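Local coordinates for protein putative secreted glycosylhydrolase (Parabacteroides distasonis ATCC 8503, PDB 3IMM) that is probably a secreted glycoside hydrolase of the 3-keto-disaccharide hydrolase family, with a concanavalin-like beta-sandwich fold and a bound sodium ion, at residues 79-91 with 113-127. Sequence-based numbering, arbitrary orientation.
With NA (sodium ion), chain D.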
loop_
_atom_site.group_PDB
_atom_site.type_symbol
_atom_site.label_atom_id
_atom_site.label_comp_id
_atom_site.label_asym_id
_atom_site.label_seq_id
_atom_site.Cartn_x
_atom_site.Cartn_y
_atom_site.Cartn_z
ATOM N N SER A 79 -5.697 -9.063 4.012
ATOM C CA SER A 79 -5.614 -7.796 3.285
ATOM C C SER A 79 -4.727 -7.916 2.051
ATOM O O SER A 79 -4.036 -8.915 1.852
ATOM C CB SER A 79 -5.076 -6.656 4.184
ATOM O OG SER A 79 -3.718 -6.885 4.562
ATOM N N VAL A 80 -4.752 -6.862 1.235
ATOM C CA VAL A 80 -3.816 -6.738 0.118
ATOM C C VAL A 80 -2.925 -5.520 0.370
ATOM O O VAL A 80 -3.417 -4.449 0.811
ATOM C CB VAL A 80 -4.601 -6.582 -1.202
ATOM C CG1 VAL A 80 -3.657 -6.292 -2.358
ATOM C CG2 VAL A 80 -5.482 -7.810 -1.395
ATOM N N GLU A 81 -1.622 -5.677 0.127
ATOM C CA GLU A 81 -0.656 -4.604 0.337
ATOM C C GLU A 81 0.044 -4.209 -0.966
ATOM O O GLU A 81 0.656 -5.036 -1.677
ATOM C CB GLU A 81 0.408 -4.982 1.360
ATOM C CG GLU A 81 1.480 -3.940 1.504
ATOM C CD GLU A 81 2.545 -4.361 2.492
ATOM O OE1 GLU A 81 2.603 -5.563 2.836
ATOM O OE2 GLU A 81 3.334 -3.482 2.898
ATOM N N ILE A 82 -0.089 -2.920 -1.259
ATOM C CA ILE A 82 0.623 -2.273 -2.327
ATOM C C ILE A 82 1.924 -1.760 -1.726
ATOM O O ILE A 82 1.925 -0.898 -0.861
ATOM C CB ILE A 82 -0.146 -1.111 -2.966
ATOM C CG1 ILE A 82 -1.469 -1.587 -3.605
ATOM C CG2 ILE A 82 0.759 -0.506 -4.098
ATOM C CD1 ILE A 82 -2.607 -1.961 -2.658
ATOM N N GLN A 83 3.023 -2.355 -2.174
ATOM C CA GLN A 83 4.346 -2.013 -1.674
ATOM C C GLN A 83 4.754 -0.574 -1.992
ATOM O O GLN A 83 4.601 -0.103 -3.124
ATOM C CB GLN A 83 5.360 -2.942 -2.334
ATOM C CG GLN A 83 6.794 -2.782 -1.894
ATOM C CD GLN A 83 7.079 -3.339 -0.536
ATOM O OE1 GLN A 83 6.169 -3.597 0.245
ATOM N NE2 GLN A 83 8.356 -3.552 -0.247
ATOM N N ILE A 84 5.348 0.088 -1.007
ATOM C CA ILE A 84 6.036 1.359 -1.212
ATOM C C ILE A 84 7.443 1.148 -0.742
ATOM O O ILE A 84 7.660 0.701 0.377
ATOM C CB ILE A 84 5.419 2.536 -0.415
ATOM C CG1 ILE A 84 4.051 2.878 -0.931
ATOM C CG2 ILE A 84 6.293 3.778 -0.558
ATOM C CD1 ILE A 84 3.334 3.900 -0.095
ATOM N N ALA A 85 8.410 1.433 -1.603
ATOM C CA ALA A 85 9.782 1.134 -1.286
ATOM C C ALA A 85 10.718 2.056 -2.026
ATOM O O ALA A 85 10.444 2.492 -3.138
ATOM C CB ALA A 85 10.122 -0.360 -1.613
ATOM N N ASP A 86 11.844 2.321 -1.387
ATOM C CA ASP A 86 12.983 2.962 -2.044
ATOM C C ASP A 86 13.742 1.985 -2.925
ATOM O O ASP A 86 14.692 1.364 -2.492
ATOM C CB ASP A 86 13.958 3.543 -1.000
ATOM C CG ASP A 86 15.201 4.128 -1.638
ATOM O OD1 ASP A 86 15.117 4.524 -2.830
ATOM O OD2 ASP A 86 16.251 4.197 -0.964
ATOM N N ASP A 87 13.340 1.881 -4.184
ATOM C CA ASP A 87 13.996 0.986 -5.129
ATOM C C ASP A 87 15.484 1.337 -5.389
ATOM O O ASP A 87 16.195 0.576 -6.027
ATOM C CB ASP A 87 13.239 1.012 -6.477
ATOM C CG ASP A 87 11.908 0.322 -6.421
ATOM O OD1 ASP A 87 11.539 -0.171 -5.361
ATOM O OD2 ASP A 87 11.199 0.264 -7.443
ATOM N N HIS A 88 15.928 2.509 -4.978
ATOM C CA HIS A 88 17.296 2.924 -5.271
ATOM C C HIS A 88 18.265 2.464 -4.208
ATOM O O HIS A 88 19.435 2.680 -4.340
ATOM C CB HIS A 88 17.373 4.433 -5.411
ATOM C CG HIS A 88 16.379 4.985 -6.374
ATOM N ND1 HIS A 88 16.627 5.083 -7.723
ATOM C CD2 HIS A 88 15.115 5.433 -6.188
ATOM C CE1 HIS A 88 15.563 5.584 -8.326
ATOM N NE2 HIS A 88 14.632 5.800 -7.418
ATOM N N CYS A 89 17.764 1.867 -3.137
ATOM C CA CYS A 89 18.617 1.251 -2.121
ATOM C C CYS A 89 18.624 -0.232 -2.420
ATOM O O CYS A 89 17.551 -0.825 -2.491
ATOM C CB CYS A 89 18.001 1.477 -0.746
ATOM S SG CYS A 89 18.965 0.858 0.553
ATOM N N GLU A 90 19.787 -0.822 -2.611
ATOM C CA GLU A 90 19.868 -2.255 -2.915
ATOM C C GLU A 90 20.469 -3.020 -1.745
ATOM O O GLU A 90 21.594 -3.450 -1.835
ATOM C CB GLU A 90 20.709 -2.477 -4.193
ATOM N N LYS A 91 19.715 -3.193 -0.658
ATOM C CA LYS A 91 20.270 -3.747 0.612
ATOM C C LYS A 91 20.320 -5.267 0.701
ATOM O O LYS A 91 21.241 -5.837 1.302
ATOM C CB LYS A 91 19.463 -3.273 1.837
ATOM C CG LYS A 91 20.000 -2.021 2.482
ATOM C CD LYS A 91 19.452 -1.848 3.889
ATOM C CE LYS A 91 17.992 -1.452 3.920
ATOM N NZ LYS A 91 17.659 -0.742 5.205
ATOM N N ASP A 113 11.100 -1.126 -12.403
ATOM C CA ASP A 113 11.431 -0.548 -11.096
ATOM C C ASP A 113 12.170 0.760 -11.340
ATOM O O ASP A 113 12.434 1.152 -12.492
ATOM C CB ASP A 113 12.206 -1.510 -10.149
ATOM C CG ASP A 113 13.688 -1.698 -10.550
ATOM O OD1 ASP A 113 14.007 -1.597 -11.781
ATOM O OD2 ASP A 113 14.519 -1.955 -9.632
ATOM N N LYS A 114 12.465 1.411 -10.220
ATOM C CA LYS A 114 13.019 2.739 -10.187
ATOM C C LYS A 114 12.149 3.708 -11.005
ATOM O O LYS A 114 12.629 4.691 -11.558
ATOM C CB LYS A 114 14.470 2.698 -10.636
ATOM C CG LYS A 114 15.354 1.821 -9.776
ATOM C CD LYS A 114 16.824 1.971 -10.223
ATOM C CE LYS A 114 17.735 1.075 -9.411
ATOM N NZ LYS A 114 19.133 1.590 -9.447
ATOM N N VAL A 115 10.849 3.444 -11.021
ATOM C CA VAL A 115 9.859 4.493 -11.324
ATOM C C VAL A 115 9.704 5.448 -10.111
ATOM O O VAL A 115 9.407 6.625 -10.261
ATOM C CB VAL A 115 8.540 3.867 -11.740
ATOM C CG1 VAL A 115 7.462 4.939 -11.997
ATOM C CG2 VAL A 115 8.793 2.960 -12.998
ATOM N N VAL A 116 9.897 4.929 -8.909
ATOM C CA VAL A 116 9.878 5.739 -7.716
ATOM C C VAL A 116 11.063 6.680 -7.817
ATOM O O VAL A 116 12.109 6.341 -8.356
ATOM C CB VAL A 116 9.955 4.878 -6.417
ATOM C CG1 VAL A 116 11.284 4.146 -6.317
ATOM C CG2 VAL A 116 9.727 5.740 -5.162
ATOM N N LYS A 117 10.874 7.902 -7.331
ATOM C CA LYS A 117 11.944 8.890 -7.342
ATOM C C LYS A 117 12.891 8.596 -6.201
ATOM O O LYS A 117 12.651 7.697 -5.386
ATOM C CB LYS A 117 11.346 10.289 -7.281
ATOM C CG LYS A 117 10.630 10.607 -8.569
ATOM C CD LYS A 117 9.836 11.840 -8.454
ATOM C CE LYS A 117 9.178 12.202 -9.785
ATOM N NZ LYS A 117 8.229 13.362 -9.557
ATOM N N LYS A 118 13.987 9.334 -6.158
ATOM C CA LYS A 118 15.014 9.139 -5.128
ATOM C C LYS A 118 14.544 9.698 -3.795
ATOM O O LYS A 118 13.654 10.526 -3.784
ATOM C CB LYS A 118 16.324 9.804 -5.571
ATOM C CG LYS A 118 16.994 9.019 -6.698
ATOM C CD LYS A 118 18.412 9.471 -6.914
ATOM C CE LYS A 118 19.056 8.706 -8.066
ATOM N NZ LYS A 118 20.137 9.540 -8.699
ATOM N N PRO A 119 15.131 9.231 -2.670
ATOM C CA PRO A 119 14.762 9.702 -1.367
ATOM C C PRO A 119 14.621 11.195 -1.370
ATOM O O PRO A 119 15.421 11.867 -1.995
ATOM C CB PRO A 119 15.934 9.264 -0.507
ATOM C CG PRO A 119 16.287 7.961 -1.099
ATOM C CD PRO A 119 16.207 8.219 -2.569
ATOM N N GLY A 120 13.579 11.695 -0.708
ATOM C CA GLY A 120 13.364 13.160 -0.578
ATOM C C GLY A 120 12.638 13.872 -1.709
ATOM O O GLY A 120 12.388 15.086 -1.612
ATOM N N GLU A 121 12.294 13.132 -2.772
ATOM C CA GLU A 121 11.505 13.672 -3.882
ATOM C C GLU A 121 10.096 13.186 -3.738
ATOM O O GLU A 121 9.911 12.037 -3.388
ATOM C CB GLU A 121 12.026 13.157 -5.217
ATOM C CG GLU A 121 13.429 13.590 -5.600
ATOM C CD GLU A 121 13.613 15.087 -5.534
ATOM O OE1 GLU A 121 12.712 15.814 -6.013
ATOM O OE2 GLU A 121 14.656 15.539 -5.004
ATOM N N TRP A 122 9.108 14.025 -4.037
ATOM C CA TRP A 122 7.717 13.616 -3.873
ATOM C C TRP A 122 7.267 12.730 -5.007
ATOM O O TRP A 122 7.594 12.960 -6.171
ATOM C CB TRP A 122 6.759 14.807 -3.663
ATOM C CG TRP A 122 6.782 15.274 -2.246
ATOM C CD1 TRP A 122 7.574 16.247 -1.739
ATOM C CD2 TRP A 122 6.055 14.734 -1.132
ATOM N NE1 TRP A 122 7.380 16.368 -0.400
ATOM C CE2 TRP A 122 6.438 15.467 0.004
ATOM C CE3 TRP A 122 5.105 13.728 -0.986
ATOM C CZ2 TRP A 122 5.911 15.213 1.275
ATOM C CZ3 TRP A 122 4.606 13.445 0.283
ATOM C CH2 TRP A 122 4.997 14.193 1.394
ATOM N N ASN A 123 6.540 11.689 -4.632
ATOM C CA ASN A 123 5.924 10.758 -5.575
ATOM C C ASN A 123 4.410 10.852 -5.539
ATOM O O ASN A 123 3.815 11.360 -4.580
ATOM C CB ASN A 123 6.284 9.306 -5.238
ATOM C CG ASN A 123 7.754 9.065 -5.243
ATOM O OD1 ASN A 123 8.338 8.695 -6.260
ATOM N ND2 ASN A 123 8.379 9.315 -4.112
ATOM N N HIS A 124 3.788 10.338 -6.597
ATOM C CA HIS A 124 2.336 10.224 -6.629
ATOM C C HIS A 124 1.963 8.805 -7.051
ATOM O O HIS A 124 2.616 8.212 -7.910
ATOM C CB HIS A 124 1.695 11.275 -7.557
ATOM C CG HIS A 124 0.218 11.162 -7.609
ATOM N ND1 HIS A 124 -0.434 10.464 -8.602
ATOM C CD2 HIS A 124 -0.730 11.546 -6.730
ATOM C CE1 HIS A 124 -1.731 10.485 -8.359
ATOM N NE2 HIS A 124 -1.939 11.142 -7.238
HETATM N N MSE A 125 0.949 8.253 -6.388
HETATM C CA MSE A 125 0.466 6.915 -6.672
HETATM C C MSE A 125 -1.061 6.937 -6.662
HETATM O O MSE A 125 -1.678 7.530 -5.787
HETATM C CB MSE A 125 0.992 5.910 -5.645
HETATM C CG MSE A 125 0.368 4.538 -5.743
HETATM SE SE MSE A 125 1.097 3.328 -4.376
HETATM C CE MSE A 125 2.704 3.009 -5.288
ATOM N N ARG A 126 -1.629 6.306 -7.671
ATOM C CA ARG A 126 -3.068 6.030 -7.768
ATOM C C ARG A 126 -3.302 4.502 -7.773
ATOM O O ARG A 126 -2.648 3.755 -8.523
ATOM C CB ARG A 126 -3.646 6.655 -9.032
ATOM C CG ARG A 126 -5.115 6.285 -9.268
ATOM C CD ARG A 126 -5.717 7.142 -10.313
ATOM N NE ARG A 126 -5.783 8.544 -9.885
ATOM C CZ ARG A 126 -6.117 9.567 -10.680
ATOM N NH1 ARG A 126 -6.493 9.377 -11.934
ATOM N NH2 ARG A 126 -6.089 10.791 -10.201
ATOM N N ILE A 127 -4.194 4.045 -6.912
ATOM C CA ILE A 127 -4.520 2.617 -6.803
ATOM C C ILE A 127 -5.995 2.494 -7.133
ATOM O O ILE A 127 -6.815 3.079 -6.463
ATOM C CB ILE A 127 -4.229 2.049 -5.412
ATOM C CG1 ILE A 127 -2.800 2.382 -4.986
ATOM C CG2 ILE A 127 -4.427 0.548 -5.378
ATOM C CD1 ILE A 127 -2.550 2.105 -3.498
HETATM NA NA NA D . 5.990 -3.088 2.593
HETATM O O HOH W 1 12.925 6.107 -3.117
HETATM O O HOH W 2 9.612 1.873 -8.680
HETATM O O HOH W 3 15.823 -1.686 -7.265
HETATM O O HOH W 4 18.882 4.239 -8.696
#
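Asp87 OD2 takes two hydrogen bonds, one from Lys114 N on its anti lone pair (3.3 Å, long) and one from a water (2.6 Å) that accepts from Val116 N; OD1 accepts from Cys101 N, satisfying both oxygens. This polar knot joins two loops at one end of a concanavalin-like beta-sandwich whose facing sheets hold strands 80-85 and 122-127. The His88 NE2 bond to Val116 O is shorter, 2.7 Å; the oxygen lies near the ring plane, the nitrogen above the carbonyl plane. Lys118 CG rests 3.9 Å over the centre of one ring face, a CH-pi contact suiting an aliphatic chain. Replacing His88 with alanine would probably cost Val116 O this donor and take away the ring face under Lys118 CG. Aspartate's short side chain lets Asp86 OD1 accept from His88 N, above the carboxylate plane, in an Asx turn; OD2 accepts from Gly60 N. On the far face of strand 80-85, Glu81 OE2 and Gln83 OE1 bind sodium with Asn62 and Ser63; the Gln83 amide also partners Glu99. Between the sheets Ile82, CG1 beside its N (chi1 -62°), meets branched Ile127 tip to tip, CG1 to CD1 3.8 Å, and its CG2 touches flexible selenomethionine Met125 at SE.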